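Local coordinates for lovastatin nonaketide synthase, polyketide synthase component (Aspergillus terreus, PDB 7CPX), which builds the nonaketide backbone of lovastatin, condensing nine malonyl units with methylation and reduction to give carrier-bound dihydromonacolin L, at residues A[1306-1311]-A[1356-1361]; A[1295-1300]-A[1372-1377]. The protein carries 2 engineered substitutions. One frame throughout, in Å; residues are numbered along the deposited sequence.

Contact 1 of 2, residues A[1306-1311]-A[1356-1361]; sequences ERIVYF and PGWEND
Trp1358 lays its indole against the last turn of helix 1298-1309, where Ile1308 receives one face of the ring. The CA of Ile1308 stands over that face, 4.0 Å from the centroid of the five-membered ring of Trp1358, a CH-pi contact. Beside it, CG2 of Ile1308 reaches to 4.1 Å from CD1 of Trp1358. Chi1 of -73° sets CG1 of Ile1308 beside the backbone N, which leaves CG2 as the branch anti to that N, on the side of the indole. A broad, flat indole suits this place because it can cover backbone and branched side chain together. Ile1308 O lies near Trp1358 NE1, but at a poor angle, and makes no hydrogen bond to it.

Pro1356 adds a compact apolar ring, with its CG 3.4 Å from Ile1308 O and 3.5 Å from Phe1311 CB. Phe1311, apolar and wide enough to touch proline and indole at once, brings CE1 to the indole edge, 3.5 Å from Trp1358 NE1, the aromatic planes inclined at 54°. Arg1307, long and flat-ended, reaches the indole from an exposed helix position; NE approaches Trp1358 CH2 obliquely at 3.6 Å, the planes 13° apart.

This is loop-on-helix packing in the helical region preceding strand 1440-1445. A type II' turn, Trp1358 to Asp1361, leads the loop into helix 1361-1370, while helix 1339-1354 presents Trp1353 and Tyr1354 to Ile1308.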
loop_
_atom_site.group_PDB
_atom_site.type_symbol
_atom_site.label_atom_id
_atom_site.label_comp_id
_atom_site.label_asym_id
_atom_site.label_seq_id
_atom_site.Cartn_x
_atom_site.Cartn_y
_atom_site.Cartn_z
ATOM N N GLU A 1306 19.512 57.068 -61.518
ATOM C CA GLU A 1306 19.506 57.608 -62.876
ATOM C C GLU A 1306 20.292 58.912 -62.942
ATOM O O GLU A 1306 21.116 59.115 -63.841
ATOM C CB GLU A 1306 18.069 57.832 -63.352
ATOM C CG GLU A 1306 17.251 56.571 -63.545
ATOM C CD GLU A 1306 15.847 56.867 -64.035
ATOM O OE1 GLU A 1306 15.427 58.041 -63.958
ATOM O OE2 GLU A 1306 15.165 55.933 -64.502
ATOM N N ARG A 1307 20.044 59.811 -61.988
ATOM C CA ARG A 1307 20.717 61.103 -61.926
ATOM C C ARG A 1307 22.225 60.912 -61.941
ATOM O O ARG A 1307 22.960 61.722 -62.516
ATOM C CB ARG A 1307 20.287 61.862 -60.667
ATOM C CG ARG A 1307 20.915 63.239 -60.505
ATOM C CD ARG A 1307 20.677 63.785 -59.105
ATOM N NE ARG A 1307 21.381 63.009 -58.091
ATOM C CZ ARG A 1307 21.261 63.196 -56.783
ATOM N NH1 ARG A 1307 20.458 64.123 -56.286
ATOM N NH2 ARG A 1307 21.963 62.430 -55.952
ATOM N N ILE A 1308 22.691 59.838 -61.305
ATOM C CA ILE A 1308 24.118 59.535 -61.304
ATOM C C ILE A 1308 24.613 59.317 -62.729
ATOM O O ILE A 1308 25.720 59.734 -63.088
ATOM C CB ILE A 1308 24.394 58.311 -60.408
ATOM C CG1 ILE A 1308 24.248 58.694 -58.932
ATOM C CG2 ILE A 1308 25.777 57.749 -60.687
ATOM C CD1 ILE A 1308 24.161 57.508 -57.984
ATOM N N VAL A 1309 23.792 58.687 -63.568
ATOM C CA VAL A 1309 24.220 58.257 -64.892
ATOM C C VAL A 1309 23.591 59.066 -66.023
ATOM O O VAL A 1309 24.066 58.968 -67.166
ATOM C CB VAL A 1309 23.926 56.755 -65.095
ATOM C CG1 VAL A 1309 22.434 56.477 -64.951
ATOM C CG2 VAL A 1309 24.432 56.291 -66.449
ATOM N N TYR A 1310 22.560 59.868 -65.751
ATOM C CA TYR A 1310 21.772 60.451 -66.832
ATOM C C TYR A 1310 22.581 61.392 -67.716
ATOM O O TYR A 1310 22.145 61.700 -68.831
ATOM C CB TYR A 1310 20.570 61.205 -66.259
ATOM C CG TYR A 1310 20.809 62.687 -66.074
ATOM C CD1 TYR A 1310 21.462 63.170 -64.948
ATOM C CD2 TYR A 1310 20.381 63.603 -67.025
ATOM C CE1 TYR A 1310 21.682 64.523 -64.776
ATOM C CE2 TYR A 1310 20.597 64.957 -66.862
ATOM C CZ TYR A 1310 21.247 65.413 -65.735
ATOM O OH TYR A 1310 21.463 66.762 -65.569
ATOM N N PHE A 1311 23.742 61.860 -67.254
ATOM C CA PHE A 1311 24.465 62.891 -67.991
ATOM C C PHE A 1311 24.883 62.402 -69.374
ATOM O O PHE A 1311 24.630 63.071 -70.382
ATOM C CB PHE A 1311 25.685 63.348 -67.192
ATOM C CG PHE A 1311 25.342 64.088 -65.932
ATOM C CD1 PHE A 1311 25.077 63.403 -64.758
ATOM C CD2 PHE A 1311 25.285 65.472 -65.922
ATOM C CE1 PHE A 1311 24.763 64.084 -63.598
ATOM C CE2 PHE A 1311 24.971 66.158 -64.764
ATOM C CZ PHE A 1311 24.710 65.464 -63.601
ATOM N N PRO A 1356 29.981 61.157 -64.385
ATOM C CA PRO A 1356 29.698 62.601 -64.353
ATOM C C PRO A 1356 30.064 63.262 -63.032
ATOM O O PRO A 1356 29.206 63.847 -62.361
ATOM C CB PRO A 1356 28.186 62.665 -64.613
ATOM C CG PRO A 1356 27.836 61.348 -65.226
ATOM C CD PRO A 1356 28.759 60.365 -64.598
ATOM N N GLY A 1357 31.339 63.178 -62.651
ATOM C CA GLY A 1357 31.833 63.825 -61.459
ATOM C C GLY A 1357 31.577 63.080 -60.169
ATOM O O GLY A 1357 32.190 63.412 -59.148
ATOM N N TRP A 1358 30.693 62.082 -60.176
ATOM C CA TRP A 1358 30.403 61.348 -58.949
ATOM C C TRP A 1358 31.570 60.445 -58.568
ATOM O O TRP A 1358 32.009 60.435 -57.413
ATOM C CB TRP A 1358 29.121 60.532 -59.120
ATOM C CG TRP A 1358 27.984 61.305 -59.719
ATOM C CD1 TRP A 1358 27.676 61.415 -61.044
ATOM C CD2 TRP A 1358 27.004 62.077 -59.014
ATOM N NE1 TRP A 1358 26.565 62.206 -61.207
ATOM C CE2 TRP A 1358 26.133 62.625 -59.977
ATOM C CE3 TRP A 1358 26.778 62.356 -57.663
ATOM C CZ2 TRP A 1358 25.054 63.436 -59.632
ATOM C CZ3 TRP A 1358 25.707 63.162 -57.322
ATOM C CH2 TRP A 1358 24.859 63.692 -58.303
ATOM N N GLU A 1359 32.096 59.691 -59.534
ATOM C CA GLU A 1359 33.223 58.794 -59.302
ATOM C C GLU A 1359 33.018 57.971 -58.033
ATOM O O GLU A 1359 31.889 57.582 -57.718
ATOM C CB GLU A 1359 34.525 59.595 -59.229
ATOM C CG GLU A 1359 34.768 60.480 -60.441
ATOM C CD GLU A 1359 36.141 61.120 -60.428
ATOM O OE1 GLU A 1359 36.893 60.898 -59.455
ATOM O OE2 GLU A 1359 36.470 61.844 -61.391
ATOM N N ASN A 1360 34.100 57.707 -57.292
ATOM C CA ASN A 1360 33.994 56.884 -56.093
ATOM C C ASN A 1360 33.094 57.510 -55.038
ATOM O O ASN A 1360 32.605 56.794 -54.158
ATOM C CB ASN A 1360 35.382 56.632 -55.503
ATOM C CG ASN A 1360 36.167 55.599 -56.288
ATOM O OD1 ASN A 1360 36.051 54.397 -56.043
ATOM N ND2 ASN A 1360 36.974 56.061 -57.235
ATOM N N ASP A 1361 32.861 58.823 -55.099
ATOM C CA ASP A 1361 31.927 59.438 -54.165
ATOM C C ASP A 1361 30.534 58.838 -54.287
ATOM O O ASP A 1361 29.761 58.891 -53.326
ATOM C CB ASP A 1361 31.864 60.949 -54.390
ATOM C CG ASP A 1361 30.996 61.655 -53.367
ATOM O OD1 ASP A 1361 31.397 61.716 -52.186
ATOM O OD2 ASP A 1361 29.913 62.147 -53.745
#

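Contact 2 of 2, residues A[1295-1300]-A[1372-1377]; sequences TAQDKE and ANSYHP
Gln1297 and Ser1374 meet through their CB atoms, 3.4 Å apart, where two segments leading into helices 1298-1309 and 1376-1386 come together. These helices belong to an all-helical run leading up to strand 1440-1445 of the methyltransferase sheet, probably the helical part that accompanies its Rossmann-type core. Both residues point their CB toward the opposite segment, and Ser1374 OG comes within 3.2 Å of Gln1297 CB. The small serine lets the backbones approach closely, CA of Asp1298 to CA of Ser1374 being 5.0 Å. Gln1297 makes this contact mainly with CB; chi2 of 58° bends CD out of an extended course, and the end of the chain leads away from the serine.

Tyr1375 adds an edge contact, its CD2 3.8 Å from Gln1297 O and the oxygen near the ring plane. It occupies the N-cap position of helix 1376-1386.

Behind these contacts, Ser1374 has a positive phi (75°) that turns the chain just ahead of the helix. On the other side, Lys1299 N donates to Thr1295 O, a bond that spans Gln1297 as the chain enters helix 1298-1309. Asp1298 is buried, with OD2 held by Asn1608 ND2; OD1 lies near Ser1374 O, but the two, as acceptors, form no hydrogen bond. Leu1417, from a loop, touches both Thr1295 and Ser1374 with an apolar side chain.

The hydroxyl of Ser1374 is satisfied within its own segment: OG donates to Asn1373 OD1 at 2.7 Å, approaching from above the carbonyl plane, 44° out of it.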
loop_
_atom_site.group_PDB
_atom_site.type_symbol
_atom_site.label_atom_id
_atom_site.label_comp_id
_atom_site.label_asym_id
_atom_site.label_seq_id
_atom_site.Cartn_x
_atom_site.Cartn_y
_atom_site.Cartn_z
ATOM N N THR A 1295 5.837 53.870 -55.857
ATOM C CA THR A 1295 5.631 54.970 -54.928
ATOM C C THR A 1295 6.652 56.076 -55.174
ATOM O O THR A 1295 7.648 55.899 -55.882
ATOM C CB THR A 1295 5.723 54.477 -53.482
ATOM O OG1 THR A 1295 5.471 55.569 -52.587
ATOM C CG2 THR A 1295 7.099 53.896 -53.189
ATOM N N ALA A 1296 6.391 57.237 -54.571
ATOM C CA ALA A 1296 7.236 58.402 -54.814
ATOM C C ALA A 1296 8.682 58.125 -54.427
ATOM O O ALA A 1296 9.610 58.504 -55.152
ATOM C CB ALA A 1296 6.697 59.608 -54.047
ATOM N N GLN A 1297 8.896 57.466 -53.287
ATOM C CA GLN A 1297 10.256 57.134 -52.879
ATOM C C GLN A 1297 10.916 56.194 -53.880
ATOM O O GLN A 1297 12.097 56.356 -54.209
ATOM C CB GLN A 1297 10.250 56.519 -51.479
ATOM C CG GLN A 1297 10.162 57.540 -50.353
ATOM C CD GLN A 1297 8.927 58.416 -50.445
ATOM O OE1 GLN A 1297 9.027 59.634 -50.597
ATOM N NE2 GLN A 1297 7.755 57.801 -50.349
ATOM N N ASP A 1298 10.171 55.203 -54.375
ATOM C CA ASP A 1298 10.689 54.364 -55.452
ATOM C C ASP A 1298 10.922 55.189 -56.713
ATOM O O ASP A 1298 11.963 55.057 -57.374
ATOM C CB ASP A 1298 9.724 53.211 -55.726
ATOM C CG ASP A 1298 10.329 52.143 -56.616
ATOM O OD1 ASP A 1298 11.334 51.526 -56.205
ATOM O OD2 ASP A 1298 9.797 51.916 -57.722
ATOM N N LYS A 1299 9.964 56.057 -57.050
ATOM C CA LYS A 1299 10.122 57.053 -58.101
ATOM C C LYS A 1299 11.068 58.172 -57.689
ATOM O O LYS A 1299 11.197 59.167 -58.408
ATOM C CB LYS A 1299 8.758 57.634 -58.486
ATOM C CG LYS A 1299 8.747 58.346 -59.831
ATOM C CD LYS A 1299 7.339 58.737 -60.253
ATOM C CE LYS A 1299 6.746 59.790 -59.330
ATOM N NZ LYS A 1299 5.398 60.231 -59.783
ATOM N N GLU A 1300 11.678 58.048 -56.513
ATOM C CA GLU A 1300 12.898 58.756 -56.173
ATOM C C GLU A 1300 14.068 57.810 -55.965
ATOM O O GLU A 1300 15.220 58.248 -56.057
ATOM C CB GLU A 1300 12.698 59.600 -54.903
ATOM C CG GLU A 1300 13.884 60.475 -54.532
ATOM C CD GLU A 1300 14.211 61.502 -55.599
ATOM O OE1 GLU A 1300 13.375 61.712 -56.503
ATOM O OE2 GLU A 1300 15.307 62.099 -55.535
ATOM N N ALA A 1372 17.575 54.223 -46.045
ATOM C CA ALA A 1372 16.130 54.257 -45.846
ATOM C C ALA A 1372 15.467 53.313 -46.848
ATOM O O ALA A 1372 16.132 52.532 -47.536
ATOM C CB ALA A 1372 15.609 55.696 -45.958
ATOM N N ASN A 1373 14.140 53.395 -46.924
ATOM C CA ASN A 1373 13.331 52.428 -47.649
ATOM C C ASN A 1373 13.141 52.843 -49.106
ATOM O O ASN A 1373 13.444 53.967 -49.513
ATOM C CB ASN A 1373 11.968 52.271 -46.979
ATOM C CG ASN A 1373 11.075 53.480 -47.189
ATOM O OD1 ASN A 1373 10.200 53.475 -48.055
ATOM N ND2 ASN A 1373 11.297 54.527 -46.401
ATOM N N SER A 1374 12.617 51.907 -49.896
ATOM C CA SER A 1374 12.280 52.029 -51.308
ATOM C C SER A 1374 13.522 52.008 -52.194
ATOM O O SER A 1374 13.383 51.987 -53.417
ATOM C CB SER A 1374 11.471 53.302 -51.627
ATOM O OG SER A 1374 10.363 53.434 -50.755
ATOM N N TYR A 1375 14.728 52.012 -51.627
ATOM C CA TYR A 1375 15.947 51.930 -52.416
ATOM C C TYR A 1375 17.026 51.082 -51.763
ATOM O O TYR A 1375 18.124 50.984 -52.321
ATOM C CB TYR A 1375 16.511 53.337 -52.678
ATOM C CG TYR A 1375 16.015 54.388 -51.712
ATOM C CD1 TYR A 1375 16.412 54.376 -50.385
ATOM C CD2 TYR A 1375 15.156 55.395 -52.127
ATOM C CE1 TYR A 1375 15.969 55.335 -49.499
ATOM C CE2 TYR A 1375 14.705 56.358 -51.249
ATOM C CZ TYR A 1375 15.115 56.326 -49.935
ATOM O OH TYR A 1375 14.666 57.285 -49.057
ATOM N N HIS A 1376 16.759 50.469 -50.617
ATOM C CA HIS A 1376 17.806 49.793 -49.867
ATOM C C HIS A 1376 18.359 48.596 -50.633
ATOM O O HIS A 1376 19.532 48.610 -51.019
ATOM C CB HIS A 1376 17.289 49.352 -48.497
ATOM C CG HIS A 1376 18.203 48.402 -47.788
ATOM N ND1 HIS A 1376 19.479 48.750 -47.400
ATOM C CD2 HIS A 1376 18.032 47.114 -47.409
ATOM C CE1 HIS A 1376 20.052 47.718 -46.805
ATOM N NE2 HIS A 1376 19.195 46.714 -46.797
ATOM N N PRO A 1377 17.565 47.549 -50.877
ATOM C CA PRO A 1377 18.158 46.326 -51.444
ATOM C C PRO A 1377 18.799 46.530 -52.806
ATOM O O PRO A 1377 19.907 46.035 -53.039
ATOM C CB PRO A 1377 16.965 45.365 -51.513
ATOM C CG PRO A 1377 15.781 46.252 -51.631
ATOM C CD PRO A 1377 16.097 47.459 -50.799
#

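Overall arrangement
Both contacts use helix 1298-1309, contact 2 where the chain enters it and contact 1 where it leaves, so the helix is tied near each end to later parts of the same helical region. Their centres lie 18 Å apart and they do not touch. Contact 1 is at the surface and sets tryptophan and proline of the loop before helix 1361-1370 against isoleucine, phenylalanine and an arginine around the helix end; contact 2 is partly buried, smaller, and brings backbones together through a serine and the base of a glutamine. Neither has a hydrogen bond across it. Both have polar partners beyond the segments, a salt bridge from Glu1306 to Arg1556 in contact 1 and an amide on the buried Asp1298 in contact 2.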